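Local atomic coordinates of replication initiation and membrane attachment protein (PDB entry 5WTN), a protein that probably helps to start bacterial DNA replication, working as a tetramer in primosome assembly and perhaps in attachment to the membrane. Residues Arg223-Thr226 and Ala227-Glu231; Leu82-Gly86 and Ile87-Asp91; Ala213-Lys217 and Gln218-Arg222; Val157-Phe161 and Ser162-Ser166. All coordinates share one frame; numbering follows the deposited sequence.

Contact 1. Residues Arg223-Thr226 and Ala227-Glu231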
loop_
_atom_site.group_PDB
_atom_site.type_symbol
_atom_site.label_atom_id
_atom_site.label_comp_id
_atom_site.label_asym_id
_atom_site.label_seq_id
_atom_site.Cartn_x
_atom_site.Cartn_y
_atom_site.Cartn_z
ATOM N N ARG A 223 -42.904 11.770 15.721
ATOM C CA ARG A 223 -41.714 12.568 15.459
ATOM C C ARG A 223 -40.533 12.150 16.331
ATOM O O ARG A 223 -39.383 12.407 15.978
ATOM C CB ARG A 223 -42.018 14.047 15.717
ATOM C CG ARG A 223 -43.359 14.543 15.154
ATOM C CD ARG A 223 -43.817 15.827 15.860
ATOM N NE ARG A 223 -42.688 16.666 16.275
ATOM C CZ ARG A 223 -42.115 17.603 15.519
ATOM N NH1 ARG A 223 -42.563 17.841 14.289
ATOM N NH2 ARG A 223 -41.088 18.308 15.992
ATOM N N ALA A 224 -40.813 11.520 17.471
ATOM C CA ALA A 224 -39.752 11.126 18.403
ATOM C C ALA A 224 -38.836 10.073 17.811
ATOM O O ALA A 224 -37.641 10.025 18.112
ATOM C CB ALA A 224 -40.329 10.622 19.708
ATOM N N VAL A 225 -39.397 9.239 16.950
ATOM C CA VAL A 225 -38.602 8.207 16.336
ATOM C C VAL A 225 -38.032 8.802 15.058
ATOM O O VAL A 225 -38.733 9.015 14.065
ATOM C CB VAL A 225 -39.450 6.987 16.023
ATOM C CG1 VAL A 225 -38.651 5.959 15.245
ATOM C CG2 VAL A 225 -39.974 6.395 17.303
ATOM N N THR A 226 -36.732 9.052 15.097
ATOM C CA THR A 226 -36.041 9.682 13.999
ATOM C C THR A 226 -35.587 8.572 13.072
ATOM O O THR A 226 -35.777 7.395 13.374
ATOM C CB THR A 226 -34.835 10.471 14.525
ATOM O OG1 THR A 226 -34.004 9.604 15.308
ATOM C CG2 THR A 226 -35.303 11.621 15.405
ATOM N N ALA A 227 -34.983 8.931 11.948
ATOM C CA ALA A 227 -34.485 7.917 11.037
ATOM C C ALA A 227 -33.369 7.167 11.742
ATOM O O ALA A 227 -33.247 5.952 11.617
ATOM C CB ALA A 227 -33.972 8.553 9.773
ATOM N N LYS A 228 -32.556 7.897 12.494
ATOM C CA LYS A 228 -31.425 7.277 13.149
ATOM C C LYS A 228 -31.900 6.296 14.229
ATOM O O LYS A 228 -31.294 5.241 14.433
ATOM C CB LYS A 228 -30.462 8.348 13.684
ATOM C CG LYS A 228 -30.076 9.393 12.618
ATOM C CD LYS A 228 -28.729 10.079 12.926
ATOM C CE LYS A 228 -28.321 11.082 11.831
ATOM N NZ LYS A 228 -27.074 11.847 12.172
ATOM N N VAL A 229 -33.005 6.636 14.888
ATOM C CA VAL A 229 -33.578 5.786 15.931
ATOM C C VAL A 229 -34.276 4.581 15.313
ATOM O O VAL A 229 -34.130 3.450 15.787
ATOM C CB VAL A 229 -34.583 6.567 16.827
ATOM C CG1 VAL A 229 -35.559 5.618 17.507
ATOM C CG2 VAL A 229 -33.853 7.403 17.865
ATOM N N LYS A 230 -35.038 4.844 14.253
ATOM C CA LYS A 230 -35.771 3.811 13.536
ATOM C C LYS A 230 -34.791 2.778 12.987
ATOM O O LYS A 230 -35.009 1.568 13.085
ATOM C CB LYS A 230 -36.597 4.456 12.429
ATOM C CG LYS A 230 -37.437 3.493 11.605
ATOM C CD LYS A 230 -38.279 4.237 10.561
ATOM C CE LYS A 230 -38.607 3.358 9.354
ATOM N NZ LYS A 230 -37.392 2.998 8.555
ATOM N N GLU A 231 -33.683 3.266 12.447
ATOM C CA GLU A 231 -32.619 2.403 11.968
ATOM C C GLU A 231 -32.094 1.570 13.138
ATOM O O GLU A 231 -31.847 0.375 13.003
ATOM C CB GLU A 231 -31.508 3.261 11.348
ATOM C CG GLU A 231 -30.309 2.503 10.778
ATOM C CD GLU A 231 -29.178 3.443 10.330
ATOM O OE1 GLU A 231 -28.027 2.962 10.158
ATOM O OE2 GLU A 231 -29.436 4.662 10.148
#

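Contact 2. Residues Leu82-Gly86 and Ile87-Asp91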
loop_
_atom_site.group_PDB
_atom_site.type_symbol
_atom_site.label_atom_id
_atom_site.label_comp_id
_atom_site.label_asym_id
_atom_site.label_seq_id
_atom_site.Cartn_x
_atom_site.Cartn_y
_atom_site.Cartn_z
ATOM N N LEU A 82 3.873 24.972 9.441
ATOM C CA LEU A 82 2.738 25.859 9.542
ATOM C C LEU A 82 1.862 25.790 8.281
ATOM O O LEU A 82 0.650 25.947 8.348
ATOM C CB LEU A 82 3.232 27.292 9.806
ATOM C CG LEU A 82 3.176 27.874 11.214
ATOM C CD1 LEU A 82 3.799 26.942 12.230
ATOM C CD2 LEU A 82 3.887 29.206 11.194
ATOM N N LYS A 83 2.485 25.551 7.136
ATOM C CA LYS A 83 1.727 25.330 5.922
ATOM C C LYS A 83 0.885 24.080 6.063
ATOM O O LYS A 83 -0.272 24.074 5.694
ATOM C CB LYS A 83 2.644 25.213 4.723
ATOM C CG LYS A 83 3.345 26.494 4.434
ATOM C CD LYS A 83 4.052 26.414 3.116
ATOM C CE LYS A 83 4.940 27.609 2.909
ATOM N NZ LYS A 83 5.498 27.530 1.542
ATOM N N LEU A 84 1.472 23.029 6.619
ATOM C CA LEU A 84 0.724 21.808 6.860
ATOM C C LEU A 84 -0.425 22.065 7.812
ATOM O O LEU A 84 -1.491 21.507 7.629
ATOM C CB LEU A 84 1.619 20.674 7.368
ATOM C CG LEU A 84 2.658 20.162 6.380
ATOM C CD1 LEU A 84 3.256 18.894 6.878
ATOM C CD2 LEU A 84 2.068 19.942 5.018
ATOM N N GLU A 85 -0.221 22.930 8.799
ATOM C CA GLU A 85 -1.274 23.243 9.764
ATOM C C GLU A 85 -2.474 23.952 9.128
ATOM O O GLU A 85 -3.615 23.513 9.274
ATOM C CB GLU A 85 -0.714 24.091 10.908
ATOM C CG GLU A 85 0.126 23.310 11.905
ATOM C CD GLU A 85 0.546 24.148 13.097
ATOM O OE1 GLU A 85 -0.171 25.116 13.427
ATOM O OE2 GLU A 85 1.594 23.840 13.702
ATOM N N GLY A 86 -2.206 25.050 8.429
ATOM C CA GLY A 86 -3.235 25.868 7.841
ATOM C C GLY A 86 -4.028 25.117 6.812
ATOM O O GLY A 86 -5.240 25.307 6.712
ATOM N N ILE A 87 -3.373 24.229 6.075
ATOM C CA ILE A 87 -4.072 23.509 5.020
ATOM C C ILE A 87 -4.812 22.251 5.514
ATOM O O ILE A 87 -5.429 21.543 4.728
ATOM C CB ILE A 87 -3.175 23.215 3.793
ATOM C CG1 ILE A 87 -4.036 23.189 2.521
ATOM C CG2 ILE A 87 -2.434 21.901 3.950
ATOM C CD1 ILE A 87 -3.367 23.705 1.331
ATOM N N GLY A 88 -4.748 21.989 6.812
ATOM C CA GLY A 88 -5.531 20.933 7.400
ATOM C C GLY A 88 -4.786 19.639 7.635
ATOM O O GLY A 88 -5.269 18.768 8.363
ATOM N N LEU A 89 -3.609 19.520 7.022
ATOM C CA LEU A 89 -2.765 18.320 7.099
ATOM C C LEU A 89 -2.155 17.971 8.480
ATOM O O LEU A 89 -1.731 16.840 8.701
ATOM C CB LEU A 89 -1.695 18.374 6.020
ATOM C CG LEU A 89 -2.267 18.150 4.603
ATOM C CD1 LEU A 89 -1.218 18.310 3.514
ATOM C CD2 LEU A 89 -2.959 16.775 4.473
ATOM N N LEU A 90 -2.076 18.933 9.396
ATOM C CA LEU A 90 -1.478 18.650 10.687
ATOM C C LEU A 90 -2.093 19.445 11.822
ATOM O O LEU A 90 -2.218 20.663 11.733
ATOM C CB LEU A 90 0.047 18.888 10.637
ATOM C CG LEU A 90 0.808 18.805 11.978
ATOM C CD1 LEU A 90 1.140 17.382 12.400
ATOM C CD2 LEU A 90 2.052 19.675 11.980
ATOM N N ASP A 91 -2.424 18.770 12.918
ATOM C CA ASP A 91 -2.838 19.472 14.126
ATOM C C ASP A 91 -1.704 19.444 15.125
ATOM O O ASP A 91 -1.063 18.413 15.336
ATOM C CB ASP A 91 -4.100 18.864 14.753
ATOM C CG ASP A 91 -5.386 19.268 14.030
ATOM O OD1 ASP A 91 -5.396 20.336 13.379
ATOM O OD2 ASP A 91 -6.393 18.517 14.114
#

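Contact 3. Residues Ala213-Lys217 and Gln218-Arg222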
loop_
_atom_site.group_PDB
_atom_site.type_symbol
_atom_site.label_atom_id
_atom_site.label_comp_id
_atom_site.label_asym_id
_atom_site.label_seq_id
_atom_site.Cartn_x
_atom_site.Cartn_y
_atom_site.Cartn_z
ATOM N N ALA A 213 -48.384 2.246 17.059
ATOM C CA ALA A 213 -49.722 2.278 17.616
ATOM C C ALA A 213 -49.604 2.349 19.139
ATOM O O ALA A 213 -50.334 3.094 19.806
ATOM C CB ALA A 213 -50.499 1.053 17.193
ATOM N N GLY A 214 -48.669 1.568 19.676
ATOM C CA GLY A 214 -48.378 1.580 21.093
ATOM C C GLY A 214 -47.934 2.949 21.568
ATOM O O GLY A 214 -48.441 3.449 22.570
ATOM N N LEU A 215 -46.993 3.563 20.862
ATOM C CA LEU A 215 -46.474 4.851 21.301
ATOM C C LEU A 215 -47.531 5.944 21.276
ATOM O O LEU A 215 -47.554 6.800 22.160
ATOM C CB LEU A 215 -45.261 5.284 20.479
ATOM C CG LEU A 215 -44.012 4.411 20.556
ATOM C CD1 LEU A 215 -42.866 5.120 19.882
ATOM C CD2 LEU A 215 -43.643 4.072 21.990
ATOM N N SER A 216 -48.408 5.918 20.276
ATOM C CA SER A 216 -49.398 6.979 20.150
ATOM C C SER A 216 -50.434 6.930 21.284
ATOM O O SER A 216 -50.934 7.973 21.726
ATOM C CB SER A 216 -50.060 6.950 18.774
ATOM O OG SER A 216 -50.540 8.242 18.431
ATOM N N LYS A 217 -50.722 5.721 21.766
ATOM C CA LYS A 217 -51.602 5.512 22.918
ATOM C C LYS A 217 -50.989 6.081 24.198
ATOM O O LYS A 217 -51.707 6.506 25.108
ATOM C CB LYS A 217 -51.886 4.016 23.101
ATOM C CG LYS A 217 -53.113 3.685 23.947
ATOM C CD LYS A 217 -53.453 2.191 23.878
ATOM C CE LYS A 217 -53.357 1.634 22.444
ATOM N NZ LYS A 217 -54.368 2.182 21.490
ATOM N N GLN A 218 -49.656 6.075 24.247
ATOM C CA GLN A 218 -48.888 6.571 25.386
ATOM C C GLN A 218 -48.459 8.013 25.219
ATOM O O GLN A 218 -47.624 8.500 25.989
ATOM C CB GLN A 218 -47.664 5.697 25.669
ATOM C CG GLN A 218 -47.982 4.218 25.878
ATOM C CD GLN A 218 -48.941 3.967 27.025
ATOM O OE1 GLN A 218 -49.116 4.811 27.915
ATOM N NE2 GLN A 218 -49.567 2.793 27.015
ATOM N N LEU A 219 -48.989 8.663 24.183
ATOM C CA LEU A 219 -48.746 10.083 23.923
ATOM C C LEU A 219 -47.317 10.388 23.517
ATOM O O LEU A 219 -46.821 11.492 23.759
ATOM C CB LEU A 219 -49.129 10.960 25.128
ATOM C CG LEU A 219 -50.587 10.939 25.598
ATOM C CD1 LEU A 219 -51.550 10.853 24.410
ATOM C CD2 LEU A 219 -50.852 9.825 26.620
ATOM N N VAL A 220 -46.674 9.436 22.850
ATOM C CA VAL A 220 -45.341 9.652 22.296
ATOM C C VAL A 220 -45.426 10.029 20.817
ATOM O O VAL A 220 -45.751 9.194 19.973
ATOM C CB VAL A 220 -44.455 8.401 22.449
ATOM C CG1 VAL A 220 -43.083 8.647 21.842
ATOM C CG2 VAL A 220 -44.336 8.012 23.915
ATOM N N PRO A 221 -45.129 11.288 20.514
ATOM C CA PRO A 221 -45.191 11.789 19.137
ATOM C C PRO A 221 -44.351 10.954 18.175
ATOM O O PRO A 221 -43.179 10.690 18.443
ATOM C CB PRO A 221 -44.610 13.198 19.255
ATOM C CG PRO A 221 -43.689 13.122 20.424
ATOM C CD PRO A 221 -44.332 12.166 21.388
ATOM N N ARG A 222 -44.955 10.548 17.062
ATOM C CA ARG A 222 -44.255 9.771 16.036
ATOM C C ARG A 222 -42.927 10.441 15.637
ATOM O O ARG A 222 -41.945 9.766 15.315
ATOM C CB ARG A 222 -45.179 9.576 14.824
ATOM C CG ARG A 222 -44.500 9.087 13.553
ATOM C CD ARG A 222 -44.365 7.573 13.531
ATOM N NE ARG A 222 -43.730 7.065 12.308
ATOM C CZ ARG A 222 -42.428 7.168 12.021
ATOM N NH1 ARG A 222 -41.591 7.779 12.857
ATOM N NH2 ARG A 222 -41.954 6.661 10.885
HETATM O O HOH W 1 -49.609 1.707 24.157
#

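Contact 4. Residues Val157-Phe161 and Ser162-Ser166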
loop_
_atom_site.group_PDB
_atom_site.type_symbol
_atom_site.label_atom_id
_atom_site.label_comp_id
_atom_site.label_asym_id
_atom_site.label_seq_id
_atom_site.Cartn_x
_atom_site.Cartn_y
_atom_site.Cartn_z
ATOM N N VAL A 157 -30.277 -5.121 -7.932
ATOM C CA VAL A 157 -30.732 -6.419 -7.447
ATOM C C VAL A 157 -30.065 -6.853 -6.136
ATOM O O VAL A 157 -30.202 -8.008 -5.728
ATOM C CB VAL A 157 -30.590 -7.501 -8.539
ATOM C CG1 VAL A 157 -31.253 -7.020 -9.820
ATOM C CG2 VAL A 157 -29.115 -7.816 -8.795
ATOM N N THR A 158 -29.272 -5.971 -5.529
ATOM C CA THR A 158 -28.505 -6.332 -4.322
ATOM C C THR A 158 -29.360 -6.895 -3.192
ATOM O O THR A 158 -30.399 -6.326 -2.857
ATOM C CB THR A 158 -27.770 -5.119 -3.723
ATOM O OG1 THR A 158 -27.335 -4.233 -4.762
ATOM C CG2 THR A 158 -26.560 -5.575 -2.921
ATOM N N ARG A 159 -28.916 -7.991 -2.580
ATOM C CA ARG A 159 -29.592 -8.497 -1.368
ATOM C C ARG A 159 -29.270 -7.664 -0.119
ATOM O O ARG A 159 -28.183 -7.072 0.001
ATOM C CB ARG A 159 -29.249 -9.969 -1.075
ATOM C CG ARG A 159 -29.602 -10.971 -2.169
ATOM C CD ARG A 159 -31.026 -10.790 -2.722
ATOM N NE ARG A 159 -31.591 -12.071 -3.152
ATOM C CZ ARG A 159 -31.271 -12.697 -4.287
ATOM N NH1 ARG A 159 -30.387 -12.163 -5.129
ATOM N NH2 ARG A 159 -31.836 -13.867 -4.585
ATOM N N SER A 160 -30.226 -7.637 0.809
ATOM C CA SER A 160 -30.063 -6.967 2.093
ATOM C C SER A 160 -29.495 -7.936 3.117
ATOM O O SER A 160 -29.296 -9.110 2.824
ATOM C CB SER A 160 -31.409 -6.468 2.585
ATOM O OG SER A 160 -32.265 -7.559 2.881
ATOM N N PHE A 161 -29.245 -7.450 4.327
ATOM C CA PHE A 161 -28.669 -8.280 5.371
ATOM C C PHE A 161 -29.687 -9.333 5.765
ATOM O O PHE A 161 -29.349 -10.504 5.944
ATOM C CB PHE A 161 -28.327 -7.406 6.575
ATOM C CG PHE A 161 -27.427 -8.070 7.585
ATOM C CD1 PHE A 161 -26.056 -7.828 7.576
ATOM C CD2 PHE A 161 -27.945 -8.916 8.551
ATOM C CE1 PHE A 161 -25.208 -8.432 8.509
ATOM C CE2 PHE A 161 -27.106 -9.521 9.486
ATOM C CZ PHE A 161 -25.731 -9.274 9.467
ATOM N N SER A 162 -30.940 -8.900 5.899
ATOM C CA SER A 162 -32.026 -9.757 6.365
ATOM C C SER A 162 -32.383 -10.828 5.336
ATOM O O SER A 162 -32.855 -11.907 5.703
ATOM C CB SER A 162 -33.246 -8.912 6.696
ATOM O OG SER A 162 -33.476 -7.946 5.686
ATOM N N ASP A 163 -32.147 -10.527 4.055
ATOM C CA ASP A 163 -32.325 -11.490 2.972
ATOM C C ASP A 163 -31.388 -12.688 3.103
ATOM O O ASP A 163 -31.790 -13.814 2.852
ATOM C CB ASP A 163 -32.095 -10.822 1.604
ATOM C CG ASP A 163 -33.275 -9.943 1.155
ATOM O OD1 ASP A 163 -34.351 -9.990 1.802
ATOM O OD2 ASP A 163 -33.128 -9.206 0.145
ATOM N N VAL A 164 -30.126 -12.427 3.433
ATOM C CA VAL A 164 -29.057 -13.437 3.457
ATOM C C VAL A 164 -28.724 -14.050 4.816
ATOM O O VAL A 164 -28.043 -15.078 4.898
ATOM C CB VAL A 164 -27.774 -12.795 2.876
ATOM C CG1 VAL A 164 -26.690 -13.825 2.583
ATOM C CG2 VAL A 164 -28.137 -12.061 1.627
ATOM N N PHE A 165 -29.221 -13.438 5.886
ATOM C CA PHE A 165 -28.781 -13.806 7.236
ATOM C C PHE A 165 -29.922 -13.840 8.240
ATOM O O PHE A 165 -30.949 -13.175 8.054
ATOM C CB PHE A 165 -27.764 -12.789 7.747
ATOM C CG PHE A 165 -26.454 -12.816 7.025
ATOM C CD1 PHE A 165 -25.574 -13.879 7.203
ATOM C CD2 PHE A 165 -26.080 -11.753 6.192
ATOM C CE1 PHE A 165 -24.351 -13.904 6.538
ATOM C CE2 PHE A 165 -24.846 -11.764 5.511
ATOM C CZ PHE A 165 -23.981 -12.837 5.686
ATOM N N SER A 166 -29.727 -14.595 9.317
ATOM C CA SER A 166 -30.646 -14.580 10.459
ATOM C C SER A 166 -29.867 -14.616 11.772
ATOM O O SER A 166 -28.692 -15.001 11.799
ATOM C CB SER A 166 -31.623 -15.759 10.392
ATOM O OG SER A 166 -32.654 -15.522 9.447
#

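Contact 1. Residues Arg223-Thr226 and Ala227-Glu231
T226, V229 and V225 carry this local contact, in which the chain leaves a short loop and enters helix 227-240. T226 sits just before the first turn. Its OG1 lies between its own backbone N and carbonyl carbon (chi1 54°), and that rotation swings the hydroxyl over the start of the helix. There OG1 accepts the amide of V229, with V229 N 3.2 Å away and an N-H...O angle of 148°. One residue further on, K230 N donates to T226 O at 2.8 Å in a straighter bond (163°), with the amide tilted somewhat from the carbonyl plane. T226 thus engages two successive amides of the first turn, one through its side chain and one through its backbone. V229 also packs on the threonine, its CG2 resting 3.4 Å from T226 OG1, and the two side chains cross at about a right angle. On the buried side, V225 CG1, held anti to its backbone N, meets V229 CG1 at 3.8 Å and K230 CB at 3.8 Å. V225 leans further onto F212 and L215 of helix 208-217. The K230 chain runs off to a salt bridge with D203 and a cation-pi contact with F208. A threonine N-cap, backed by the contact of V225, just ahead of the cap, with V229 in the first turn, is the motif here: a capped helix start that closes the loop between helix 208-217 and helix 227-240.

Contact 2. Residues Leu82-Gly86 and Ile87-Asp91
The turn joining helix 74-86 to strand 90-95 belongs to the N-terminal domain, whose helices followed by the antiparallel strands 90-95 and 104-109 are consistent with a winged-helix fold. L84 and L90 meet across it, L84 CB to L90 CB at 4.0 Å, while L84 CD2 reaches L89 CD1 at the same separation. The L84 side chain leaves with CG anti to the carbonyl carbon (chi1 -66°), which, with chi2 near anti, brings CD2 to L89. Helices 24-38 and 40-55 close over this leucine cluster, with I38 and Y46 against L84, L30 and Y34 against L89, and L49 against L90. The helix ends in a run of backbone bonds: I87 N donates to K83 O at 3.1 Å, and G88 N to E85 O at 3.1 Å, the latter from above the carbonyl plane. L90 N adds a weak bond to L84 O. G88 breaks the helix with a positive phi of 99°, where any side chain would be jammed against the carbonyl oxygen of I87. The E85 carboxylate turns to the interface with the second subunit: OE2 takes a salt bridge from R81 and a hydrogen bond with T92, and OE1 accepts from the backbone N of R159 of that subunit. Its aliphatic part stays on the turn, with E85 CG 4.1 Å from L90 CD2, and E85 CA sends its C-H to L90 O at 3.4 Å, nearly straight at 159°.

Contact 3. Residues Ala213-Lys217 and Gln218-Arg222
L215 and V220 form the inner layer of this contact, where helix 208-217 gives way to a loop. L215 CB lies 3.8 Å from V220 CB, and L215 CD1 touches V220 CG1 at 4.0 Å. V220 presents that branch because CG1 stands anti to its backbone N (chi1 179°), while its CG2 flanks L215 O. The same carbonyl takes the straightest of the backbone bonds here: V220 N donates to L215 O at 2.9 Å, coming from above the carbonyl plane with an N-H...O angle of 164°. Q218 N shares itself weakly between G214 O and L215 O, and L219 N makes a weak bond to S216 O. The Q218 side chain folds back at chi2, laying CG 3.4 Å from G214 O. One water then ties its end to the helix, accepting from Q218 NE2 at 3.1 Å and donating to G214 O. That carbonyl therefore receives both the water and the weak backbone bond. Further out, Q248 and L252 of helix 244-254 pack on this end of the helix, Q248 against L215 and Q218, L252 against Q218 and V220. I255 backs V220. L219, with its positive phi of 68°, is the C-prime residue of a Schellman motif, and the touch of L215 with V220, the residue just after it, is the apolar pairing that commonly accompanies this type of helix end.

Contact 4. Residues Val157-Phe161 and Ser162-Ser166
F161 O is gripped by two backbone amides, V164 N at 3.3 Å and F165 N at 2.9 Å, both weak and bent. The same oxygen lies near the plane of the F165 ring, at its edge. F165 CD2 in turn stands over the centre of one face of the F161 ring, whose CE2 is 3.8 Å from F165 CB. The two rings meet obliquely, planes 38° apart. F161 points its ring there with CG anti to the backbone N (chi1 -166°), where it also meets the ring of Y199 and packs on L285. Replacing F161 by an alanine would probably open a gap beside F165 and leave Y199 without this ring partner. At the N-cap, S160 OG and S162 OG share a hydrogen bond at 3.1 Å, and S162 OG also accepts from D202 N. S160 N gives D163 OD2 a weak but straight bond (179°), as one half of a capping box does. R159 CB packs on V164 CG2 at 3.6 Å, while its guanidinium reaches weakly to Y78 of the second subunit. Within the turn itself the backbone bonds are weak, so the buried ring pair and partners outside it probably share in holding it.

Along the chain the order is contact 2, contact 4, contact 3, contact 1. Contact 2 belongs to the N-terminal domain, and its centre lies about 43 Å from that of contact 4, about 50 Å from that of contact 3 and about 38 Å from that of contact 1. Contacts 3 and 1 are neighbours, centres about 14 Å apart: they end helix 208-217 and begin helix 227-240, and they touch. Contact 4, its centre about 22 Å from that of contact 1, leads into the two-stranded sheet of 165-169 and 283-287. Contacts 2 and 4, though far apart within one chain, both face the second subunit, so that the two contacts of different chains meet across the interface, consistent with the tetramer.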